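Local coordinates for R.MvaI (Kocuria varians, PDB 2OA9), which is a monomeric restriction endonuclease of the PDDEXK clan that recognises its DNA target sequence asymmetrically and probably cuts it with the help of metal ions, at residues 124-127 and 128-131. Residues are numbered along the deposited sequence; the frame is centred on the assembly and turned at random.
Sequences DIDW and ESQV. With CD (cadmium ion), chain G.
Asp-126 and Val-131 pair across a tight reversal of the chain, and two backbone bonds define their register. Asp-126 N gives its hydrogen to Val-131 O at 2.9 Å. The return bond runs from Val-131 N to Asp-126 O at 3.2 Å, with an N-H...O angle of 161°, and the two together make these residues an antiparallel hydrogen-bonded pair. Within the turn, Gln-130 N reaches Trp-127 O weakly, and the amide NE2 of Gln-130 bends back toward the same oxygen in a second weak bond of 3.5 Å.

Polar side-chain bonding centres on the Asp-126 carboxylate. With CG anti to the backbone N (chi1 -172°), it leans over the turn, where OD1 accepts a weak bond from Ser-129 N at 3.3 Å. One water links OD1 to Glu-128 N and another links it to Ser-129 OG, while OD2 forms a salt bridge with Arg-133; both carboxylate oxygens are thus engaged, which would favour the charged form.

Nonpolar contact is slight across the turn: Val-131 CG2 lies 3.7 Å from Asp-126 CB, on the face these two residues share. The indole of Trp-127 lies over Ile-125, whose CG2 stands 3.4 Å above the ring plane, over its centre. Both residues pack on helix 195-204, where Glu-203 accepts the indole NE1 hydrogen.

Before the turn, Asp-124 holds a cadmium ion through both carboxylate oxygens, and a metal-bound water donates to Ile-125 O; the same two residues bind calcium in another structure of this protein, though none is bound here. Gln-130, with positive phi (54°), and Val-131 both face Asp-126, the signature of a G1 beta bulge, here closing the hairpin between strands 119-126 and 131-138 of a three-stranded antiparallel sheet.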
loop_
_atom_site.group_PDB
_atom_site.type_symbol
_atom_site.label_atom_id
_atom_site.label_comp_id
_atom_site.label_asym_id
_atom_site.label_seq_id
_atom_site.Cartn_x
_atom_site.Cartn_y
_atom_site.Cartn_z
ATOM N N ASP A 124 9.205 -14.015 -7.522
ATOM C CA ASP A 124 9.311 -14.117 -8.975
ATOM C C ASP A 124 7.912 -14.116 -9.587
ATOM O O ASP A 124 7.003 -14.809 -9.126
ATOM C CB ASP A 124 10.163 -15.335 -9.454
ATOM C CG ASP A 124 10.533 -15.249 -10.888
ATOM O OD1 ASP A 124 11.281 -14.306 -11.273
ATOM O OD2 ASP A 124 10.083 -16.048 -11.743
ATOM N N ILE A 125 7.739 -13.361 -10.662
ATOM C CA ILE A 125 6.462 -13.329 -11.348
ATOM C C ILE A 125 6.436 -14.402 -12.431
ATOM O O ILE A 125 7.194 -14.365 -13.379
ATOM C CB ILE A 125 6.140 -11.922 -11.947
ATOM C CG1 ILE A 125 6.417 -10.775 -10.980
ATOM C CG2 ILE A 125 4.683 -11.896 -12.401
ATOM C CD1 ILE A 125 5.579 -10.734 -9.673
ATOM N N ASP A 126 5.527 -15.359 -12.283
ATOM C CA ASP A 126 5.300 -16.397 -13.278
ATOM C C ASP A 126 4.197 -15.880 -14.204
ATOM O O ASP A 126 3.053 -16.239 -14.048
ATOM C CB ASP A 126 4.902 -17.683 -12.549
ATOM C CG ASP A 126 4.815 -18.869 -13.434
ATOM O OD1 ASP A 126 4.790 -18.706 -14.705
ATOM O OD2 ASP A 126 4.750 -19.999 -12.917
ATOM N N TRP A 127 4.577 -15.057 -15.167
ATOM C CA TRP A 127 3.597 -14.359 -16.002
ATOM C C TRP A 127 2.707 -15.322 -16.805
ATOM O O TRP A 127 1.512 -15.075 -16.986
ATOM C CB TRP A 127 4.304 -13.378 -16.958
ATOM C CG TRP A 127 4.937 -12.181 -16.284
ATOM C CD1 TRP A 127 6.265 -12.022 -15.945
ATOM C CD2 TRP A 127 4.281 -10.966 -15.881
ATOM N NE1 TRP A 127 6.444 -10.803 -15.341
ATOM C CE2 TRP A 127 5.254 -10.128 -15.309
ATOM C CE3 TRP A 127 2.966 -10.487 -15.970
ATOM C CZ2 TRP A 127 4.942 -8.880 -14.776
ATOM C CZ3 TRP A 127 2.680 -9.240 -15.456
ATOM C CH2 TRP A 127 3.654 -8.458 -14.891
ATOM N N GLU A 128 3.289 -16.413 -17.287
ATOM C CA GLU A 128 2.544 -17.364 -18.119
ATOM C C GLU A 128 1.474 -18.105 -17.331
ATOM O O GLU A 128 0.394 -18.361 -17.830
ATOM C CB GLU A 128 3.483 -18.363 -18.788
ATOM C CG GLU A 128 2.786 -19.359 -19.727
ATOM C CD GLU A 128 2.126 -18.730 -20.952
ATOM O OE1 GLU A 128 2.434 -17.557 -21.298
ATOM O OE2 GLU A 128 1.305 -19.430 -21.600
ATOM N N SER A 129 1.773 -18.455 -16.088
ATOM C CA SER A 129 0.789 -19.097 -15.228
ATOM C C SER A 129 -0.058 -18.077 -14.455
ATOM O O SER A 129 -0.982 -18.462 -13.761
ATOM C CB SER A 129 1.476 -20.081 -14.279
ATOM O OG SER A 129 2.102 -21.091 -15.071
ATOM N N GLN A 130 0.248 -16.794 -14.604
ATOM C CA GLN A 130 -0.454 -15.732 -13.889
ATOM C C GLN A 130 -0.454 -15.971 -12.399
ATOM O O GLN A 130 -1.494 -15.901 -11.751
ATOM C CB GLN A 130 -1.902 -15.601 -14.382
ATOM C CG GLN A 130 -2.060 -15.486 -15.855
ATOM C CD GLN A 130 -2.407 -14.100 -16.268
ATOM O OE1 GLN A 130 -3.588 -13.781 -16.468
ATOM N NE2 GLN A 130 -1.391 -13.250 -16.394
ATOM N N VAL A 131 0.721 -16.280 -11.851
ATOM C CA VAL A 131 0.881 -16.339 -10.396
ATOM C C VAL A 131 2.167 -15.612 -9.988
ATOM O O VAL A 131 3.084 -15.468 -10.753
ATOM C CB VAL A 131 0.881 -17.778 -9.840
ATOM C CG1 VAL A 131 -0.366 -18.545 -10.345
ATOM C CG2 VAL A 131 2.156 -18.497 -10.208
HETATM CD CD CD G . 11.611 -14.868 -13.468
HETATM O O HOH W 1 9.668 -13.985 -14.130
HETATM O O HOH W 2 6.133 -17.533 -16.723
HETATM O O HOH W 3 4.512 -20.991 -16.231
#